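Local coordinates for RNA pseudouridylate synthase domain-containing protein 1 (Homo sapiens, PDB 5VBB) that is an RluA-family protein that probably converts uridine to pseudouridine in RNA, at residues Gln175-Cys180 with Leu191-Val196. Residues are numbered along the deposited sequence; the frame is centred on the assembly and turned at random.
Sequences QLRVHC and LTYGEV. With SO4 (sulfate ion), chain B.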
ATOM      1  N   GLN A 175       5.209   4.766  -5.503  1.00 34.15           N
ATOM      2  CA  GLN A 175       6.496   4.073  -5.324  1.00 32.60           C
ATOM      3  C   GLN A 175       6.460   2.583  -5.490  1.00 36.88           C
ATOM      4  O   GLN A 175       7.255   2.022  -6.233  1.00 36.08           O
ATOM      5  CB  GLN A 175       7.046   4.333  -3.938  1.00 34.46           C
ATOM      6  CG  GLN A 175       8.373   3.642  -3.706  1.00 34.03           C
ATOM      7  CD  GLN A 175       9.195   4.231  -2.602  1.00 39.26           C
ATOM      8  OE1 GLN A 175       9.276   5.455  -2.419  1.00 34.31           O
ATOM      9  NE2 GLN A 175       9.833   3.379  -1.831  1.00 33.70           N
ATOM     10  N   LEU A 176       5.568   1.933  -4.761  1.00 34.68           N
ATOM     11  CA  LEU A 176       5.526   0.470  -4.741  1.00 35.46           C
ATOM     12  C   LEU A 176       5.127  -0.057  -6.103  1.00 39.22           C
ATOM     13  O   LEU A 176       5.702  -1.024  -6.592  1.00 38.66           O
ATOM     14  CB  LEU A 176       4.511   0.006  -3.673  1.00 35.10           C
ATOM     15  CG  LEU A 176       4.797   0.533  -2.280  1.00 39.57           C
ATOM     16  CD1 LEU A 176       3.706   0.173  -1.340  1.00 43.28           C
ATOM     17  CD2 LEU A 176       6.136   0.049  -1.776  1.00 38.85           C
ATOM     18  N   ARG A 177       4.178   0.620  -6.745  1.00 35.09           N
ATOM     19  CA  ARG A 177       3.719   0.184  -8.051  1.00 35.47           C
ATOM     20  C   ARG A 177       4.776   0.391  -9.105  1.00 39.14           C
ATOM     21  O   ARG A 177       4.936  -0.447  -9.993  1.00 38.73           O
ATOM     22  CB  ARG A 177       2.457   0.942  -8.442  1.00 32.13           C
ATOM     23  CG  ARG A 177       1.274   0.625  -7.540  1.00 33.19           C
ATOM     24  CD  ARG A 177       0.288   1.764  -7.540  1.00 37.17           C
ATOM     25  NE  ARG A 177      -0.453   1.768  -8.804  1.00 43.05           N
ATOM     26  CZ  ARG A 177      -1.448   2.591  -9.108  1.00 54.68           C
ATOM     27  NH1 ARG A 177      -1.832   3.530  -8.252  1.00 42.96           N
ATOM     28  NH2 ARG A 177      -2.058   2.494 -10.275  1.00 44.58           N
ATOM     29  N   VAL A 178       5.509   1.506  -9.015  1.00 36.77           N
ATOM     30  CA  VAL A 178       6.555   1.779 -10.004  1.00 36.24           C
ATOM     31  C   VAL A 178       7.729   0.814  -9.828  1.00 38.13           C
ATOM     32  O   VAL A 178       8.266   0.298 -10.823  1.00 36.33           O
ATOM     33  CB  VAL A 178       6.990   3.249  -9.919  1.00 40.37           C
ATOM     34  CG1 VAL A 178       8.245   3.520 -10.774  1.00 41.90           C
ATOM     35  CG2 VAL A 178       5.842   4.154 -10.321  1.00 40.25           C
ATOM     36  N   HIS A 179       8.162   0.623  -8.577  1.00 35.47           N
ATOM     37  CA  HIS A 179       9.287  -0.253  -8.272  1.00 34.14           C
ATOM     38  C   HIS A 179       9.018  -1.715  -8.679  1.00 37.93           C
ATOM     39  O   HIS A 179       9.912  -2.359  -9.225  1.00 35.44           O
ATOM     40  CB  HIS A 179       9.656  -0.174  -6.797  1.00 33.58           C
ATOM     41  CG  HIS A 179      10.708   0.853  -6.447  1.00 35.39           C
ATOM     42  ND1 HIS A 179      11.004   1.134  -5.139  1.00 36.20           N
ATOM     43  CD2 HIS A 179      11.496   1.620  -7.243  1.00 36.17           C
ATOM     44  CE1 HIS A 179      11.951   2.068  -5.171  1.00 35.61           C
ATOM     45  NE2 HIS A 179      12.318   2.334  -6.426  1.00 36.12           N
ATOM     46  N   CYS A 180       7.833  -2.248  -8.367  1.00 35.88           N
ATOM     47  CA  CYS A 180       7.515  -3.657  -8.703  1.00 35.76           C
ATOM     48  C   CYS A 180       7.425  -3.858 -10.230  1.00 39.03           C
ATOM     49  O   CYS A 180       7.998  -4.807 -10.770  1.00 35.55           O
ATOM     50  CB  CYS A 180       6.231  -4.069  -7.986  1.00 35.78           C
ATOM     51  SG  CYS A 180       6.442  -4.187  -6.189  1.00 38.52           S
ATOM     52  N   LEU A 191      -3.857  -0.885 -13.375  1.00 38.29           N
ATOM     53  CA  LEU A 191      -4.279  -0.318 -14.656  1.00 41.15           C
ATOM     54  C   LEU A 191      -3.338   0.733 -15.201  1.00 44.49           C
ATOM     55  O   LEU A 191      -3.414   1.028 -16.378  1.00 45.20           O
ATOM     56  CB  LEU A 191      -5.687   0.277 -14.528  1.00 42.24           C
ATOM     57  CG  LEU A 191      -6.785  -0.709 -14.128  1.00 46.12           C
ATOM     58  CD1 LEU A 191      -8.094   0.009 -13.901  1.00 49.00           C
ATOM     59  CD2 LEU A 191      -6.930  -1.799 -15.162  1.00 47.85           C
ATOM     60  N   THR A 192      -2.462   1.291 -14.380  1.00 42.29           N
ATOM     61  CA  THR A 192      -1.514   2.328 -14.807  1.00 42.88           C
ATOM     62  C   THR A 192      -0.131   1.756 -15.097  1.00 46.44           C
ATOM     63  O   THR A 192       0.424   2.007 -16.169  1.00 46.87           O
ATOM     64  CB  THR A 192      -1.469   3.375 -13.693  1.00 47.49           C
ATOM     65  OG1 THR A 192      -2.792   3.839 -13.521  1.00 44.35           O
ATOM     66  CG2 THR A 192      -0.556   4.558 -13.981  1.00 47.62           C
ATOM     67  N   TYR A 193       0.443   1.019 -14.138  1.00 41.38           N
ATOM     68  CA  TYR A 193       1.831   0.529 -14.272  1.00 40.72           C
ATOM     69  C   TYR A 193       1.967  -0.952 -14.696  1.00 48.14           C
ATOM     70  O   TYR A 193       3.089  -1.431 -14.855  1.00 45.70           O
ATOM     71  CB  TYR A 193       2.591   0.753 -12.976  1.00 39.99           C
ATOM     72  CG  TYR A 193       2.692   2.218 -12.662  1.00 39.81           C
ATOM     73  CD1 TYR A 193       3.575   3.038 -13.357  1.00 42.23           C
ATOM     74  CD2 TYR A 193       1.855   2.807 -11.731  1.00 40.29           C
ATOM     75  CE1 TYR A 193       3.625   4.407 -13.125  1.00 41.72           C
ATOM     76  CE2 TYR A 193       1.895   4.177 -11.486  1.00 40.51           C
ATOM     77  CZ  TYR A 193       2.813   4.972 -12.159  1.00 43.32           C
ATOM     78  OH  TYR A 193       2.822   6.339 -11.990  1.00 39.19           O
ATOM     79  N   GLY A 194       0.850  -1.625 -14.972  1.00 48.15           N
ATOM     80  CA  GLY A 194       0.881  -2.997 -15.462  1.00 48.52           C
ATOM     81  C   GLY A 194       1.246  -3.001 -16.924  1.00 56.06           C
ATOM     82  O   GLY A 194       1.197  -1.960 -17.585  1.00 56.31           O
ATOM     83  N   GLU A 195       1.574  -4.162 -17.449  1.00 56.52           N
ATOM     84  CA  GLU A 195       1.911  -4.303 -18.871  1.00 59.07           C
ATOM     85  C   GLU A 195       0.648  -4.507 -19.675  1.00 64.87           C
ATOM     86  O   GLU A 195      -0.340  -4.992 -19.141  1.00 64.87           O
ATOM     87  CB  GLU A 195       2.857  -5.503 -19.089  1.00 61.30           C
ATOM     88  CG  GLU A 195       4.236  -5.314 -18.475  1.00 71.79           C
ATOM     89  CD  GLU A 195       5.112  -4.313 -19.200  1.00 97.12           C
ATOM     90  OE1 GLU A 195       5.719  -4.697 -20.226  1.00109.55           O
ATOM     91  OE2 GLU A 195       5.186  -3.144 -18.755  1.00 86.68           O
ATOM     92  N   VAL A 196       0.699  -4.221 -20.971  1.00 64.32           N
ATOM     93  CA  VAL A 196      -0.434  -4.470 -21.886  1.00 65.29           C
ATOM     94  C   VAL A 196      -0.735  -5.987 -21.915  1.00 71.07           C
ATOM     95  O   VAL A 196      -1.890  -6.379 -21.804  1.00 72.45           O
ATOM     96  CB  VAL A 196      -0.131  -3.927 -23.305  1.00 70.68           C
ATOM     97  CG1 VAL A 196      -1.152  -4.433 -24.331  1.00 72.18           C
ATOM     98  CG2 VAL A 196      -0.074  -2.398 -23.306  1.00 70.22           C
TER
HETATM   99  S   SO4 B 301      -4.976   5.206  -8.819  1.00 51.06           S
HETATM  100  O1  SO4 B 301      -3.663   5.113  -9.475  1.00 54.16           O
HETATM  101  O2  SO4 B 301      -5.330   6.629  -8.730  1.00 52.21           O
HETATM  102  O3  SO4 B 301      -5.985   4.473  -9.554  1.00 48.94           O
HETATM  103  O4  SO4 B 301      -4.910   4.604  -7.492  1.00 46.76           O
HETATM  104  O   HOH W   1      -4.860   3.035 -11.835  1.00 43.01           O
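NH2 of Arg-177 is gripped by several partners: it donates to a water 3.3 Å from NH2, forms a salt bridge with Asp-190, and gives a weak bond to sulfate O1. That water also lies 2.8 Å from OG1 of Thr-192 and so links the two segments, while donating to sulfate O3. CB of Thr-192 packs obliquely against the guanidinium, 3.6 Å from NH2 of Arg-177. The straighter sulfate bond belongs to the other nitrogen, NH1 of Arg-177 to the same O1 at 2.7 Å and 159°, with O1 at the guanidinium edge, near its plane. NH1 also pairs with Asp-67, the active-site aspartate by similarity. This arginine–aspartate pair, in the catalytic domain of the RluA family, places the contact at the probable active site; the sulfate, probably from the crystallisation liquor, is also bonded to Ser-69.

CE2 of Tyr-193 lies over one guanidinium face, offset toward its rim. The two planes are 86° apart, so they do not stack: the ring presents its edge to NE of Arg-177, 3.9 Å from CD2 of Tyr-193. One ring face receives Val-178, whose CG2 sits 3.8 Å from the Tyr-193 centroid, 21° off the normal, a CH-pi contact. This branch lies anti to the carbonyl carbon, beside the backbone N. Thr-192 CG2 lies over the opposite face, and the tyrosine hydroxyl hydrogen-bonds with ND1 of His-174 and the backbone N of Met-130.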